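Local coordinates for putative isochorismatase (Streptomyces avermitilis, PDB 3KL2), which is of unproven function but probably acts as a hydrolase of the isochorismatase-like cysteine hydrolase family, at residues R178-T183 against A212-A217. Numbering follows the deposited sequence.
Sequences RVITLT and ADVIAA
The C-terminal helix 211-218 packs here on one face of the central parallel beta-sheet, and Val214 is the residue that meets the strand 178-187. Leu182 and Ile180, two residues apart on that strand, supply the other side of the contact. The closest approach is between Leu182 CD2 and Val214 CG2, at 3.3 Å. This is tighter than a usual van der Waals contact between methyl carbons. The same leucine methyl, CD2 of Leu182, lies 4.0 Å from CB of Val214. The two side chains cross at about a right angle, and the leucine methyl rests against the side of the valine branch, near both CG2 and CB. Ile180 touches more lightly, with its branch methyl CG2 4.4 Å from Val214 CG2. One valine methyl therefore faces both strand residues. Rotation about the first torsion of Val214 (chi1 170°) sets CG1 anti to the backbone N and CG2 anti to the carbonyl carbon, which directs CG2 at the strand. The contact is small, burying 95 Å² in total, and no hydrogen bond crosses it. All three touching residues are buried. The backbones stay well apart, with CA of Leu182 8.0 Å from CA of Val214.

Other apolar groups complete this layer. Met209, on the neighbouring strand 207-209, touches both Ile180 and Val214, while Val155 of strand 153-159 packs against Ile180 and Leu182. Val64 of helix 57-71 also reaches Val214, so the terminal helix is packed against both sheet and helix. Such apolar packing of a helix on a parallel sheet is characteristic of the three-layer alpha/beta/alpha, Rossmann-like fold of the isochorismatase family.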
loop_
_atom_site.group_PDB
_atom_site.type_symbol
_atom_site.label_atom_id
_atom_site.label_comp_id
_atom_site.label_asym_id
_atom_site.label_seq_id
_atom_site.Cartn_x
_atom_site.Cartn_y
_atom_site.Cartn_z
ATOM N N ARG A 178 10.796 13.291 -0.310
ATOM C CA ARG A 178 10.828 14.713 -0.207
ATOM C C ARG A 178 9.939 15.230 -1.351
ATOM O O ARG A 178 10.357 15.236 -2.524
ATOM C CB ARG A 178 12.251 15.238 -0.386
ATOM C CG ARG A 178 12.252 16.750 -0.438
ATOM C CD ARG A 178 13.611 17.336 -0.383
ATOM N NE ARG A 178 14.439 16.953 -1.522
ATOM C CZ ARG A 178 15.503 17.635 -1.916
ATOM N NH1 ARG A 178 15.867 18.717 -1.250
ATOM N NH2 ARG A 178 16.198 17.253 -2.974
ATOM N N VAL A 179 8.709 15.610 -1.021
ATOM C CA VAL A 179 7.794 16.191 -2.010
ATOM C C VAL A 179 8.004 17.704 -2.188
ATOM O O VAL A 179 8.036 18.444 -1.231
ATOM C CB VAL A 179 6.338 15.951 -1.592
ATOM C CG1 VAL A 179 5.409 16.317 -2.718
ATOM C CG2 VAL A 179 6.164 14.467 -1.151
ATOM N N ILE A 180 8.134 18.151 -3.415
ATOM C CA ILE A 180 8.168 19.573 -3.731
ATOM C C ILE A 180 6.923 19.824 -4.582
ATOM O O ILE A 180 6.703 19.114 -5.565
ATOM C CB ILE A 180 9.412 19.922 -4.544
ATOM C CG1 ILE A 180 10.660 19.826 -3.681
ATOM C CG2 ILE A 180 9.323 21.319 -5.135
ATOM C CD1 ILE A 180 11.917 19.768 -4.518
ATOM N N THR A 181 6.082 20.772 -4.162
ATOM C CA THR A 181 4.916 21.184 -4.953
ATOM C C THR A 181 5.230 22.480 -5.657
ATOM O O THR A 181 5.751 23.394 -5.046
ATOM C CB THR A 181 3.640 21.380 -4.108
ATOM O OG1 THR A 181 3.926 22.218 -2.982
ATOM C CG2 THR A 181 3.114 20.018 -3.619
ATOM N N LEU A 182 4.911 22.521 -6.943
ATOM C CA LEU A 182 5.110 23.651 -7.790
ATOM C C LEU A 182 3.870 24.531 -7.683
ATOM O O LEU A 182 2.837 24.278 -8.365
ATOM C CB LEU A 182 5.322 23.212 -9.236
ATOM C CG LEU A 182 6.658 22.533 -9.606
ATOM C CD1 LEU A 182 6.540 21.800 -10.912
ATOM C CD2 LEU A 182 7.777 23.558 -9.689
ATOM N N THR A 183 3.976 25.556 -6.833
ATOM C CA THR A 183 2.830 26.412 -6.481
ATOM C C THR A 183 2.225 27.118 -7.687
ATOM O O THR A 183 1.017 27.308 -7.720
ATOM C CB THR A 183 3.208 27.467 -5.410
ATOM O OG1 THR A 183 4.296 28.288 -5.892
ATOM C CG2 THR A 183 3.622 26.760 -4.094
ATOM N N ALA A 212 10.279 29.107 -11.002
ATOM C CA ALA A 212 11.588 29.772 -11.063
ATOM C C ALA A 212 12.595 29.228 -10.033
ATOM O O ALA A 212 13.759 29.041 -10.364
ATOM C CB ALA A 212 11.431 31.318 -10.915
ATOM N N ASP A 213 12.150 29.005 -8.799
ATOM C CA ASP A 213 13.008 28.447 -7.746
ATOM C C ASP A 213 13.533 27.050 -8.131
ATOM O O ASP A 213 14.725 26.720 -7.923
ATOM C CB ASP A 213 12.224 28.297 -6.431
ATOM C CG ASP A 213 11.964 29.636 -5.715
ATOM O OD1 ASP A 213 12.674 30.636 -5.989
ATOM O OD2 ASP A 213 11.037 29.655 -4.852
ATOM N N VAL A 214 12.624 26.230 -8.661
ATOM C CA VAL A 214 12.941 24.864 -9.063
ATOM C C VAL A 214 13.931 24.863 -10.208
ATOM O O VAL A 214 14.942 24.165 -10.155
ATOM C CB VAL A 214 11.699 24.105 -9.539
ATOM C CG1 VAL A 214 12.113 22.799 -10.170
ATOM C CG2 VAL A 214 10.768 23.878 -8.386
ATOM N N ILE A 215 13.623 25.643 -11.243
ATOM C CA ILE A 215 14.516 25.810 -12.396
ATOM C C ILE A 215 15.933 26.202 -11.928
ATOM O O ILE A 215 16.913 25.561 -12.296
ATOM C CB ILE A 215 13.935 26.815 -13.399
ATOM C CG1 ILE A 215 12.709 26.205 -14.091
ATOM C CG2 ILE A 215 14.969 27.214 -14.442
ATOM C CD1 ILE A 215 11.854 27.228 -14.845
ATOM N N ALA A 216 16.036 27.210 -11.070
ATOM C CA ALA A 216 17.343 27.622 -10.570
ATOM C C ALA A 216 18.056 26.479 -9.814
ATOM O O ALA A 216 19.252 26.255 -10.008
ATOM C CB ALA A 216 17.232 28.900 -9.695
ATOM N N ALA A 217 17.324 25.741 -8.981
ATOM C CA ALA A 217 17.891 24.568 -8.321
ATOM C C ALA A 217 18.395 23.529 -9.340
ATOM O O ALA A 217 19.469 22.962 -9.152
ATOM C CB ALA A 217 16.889 23.946 -7.389
#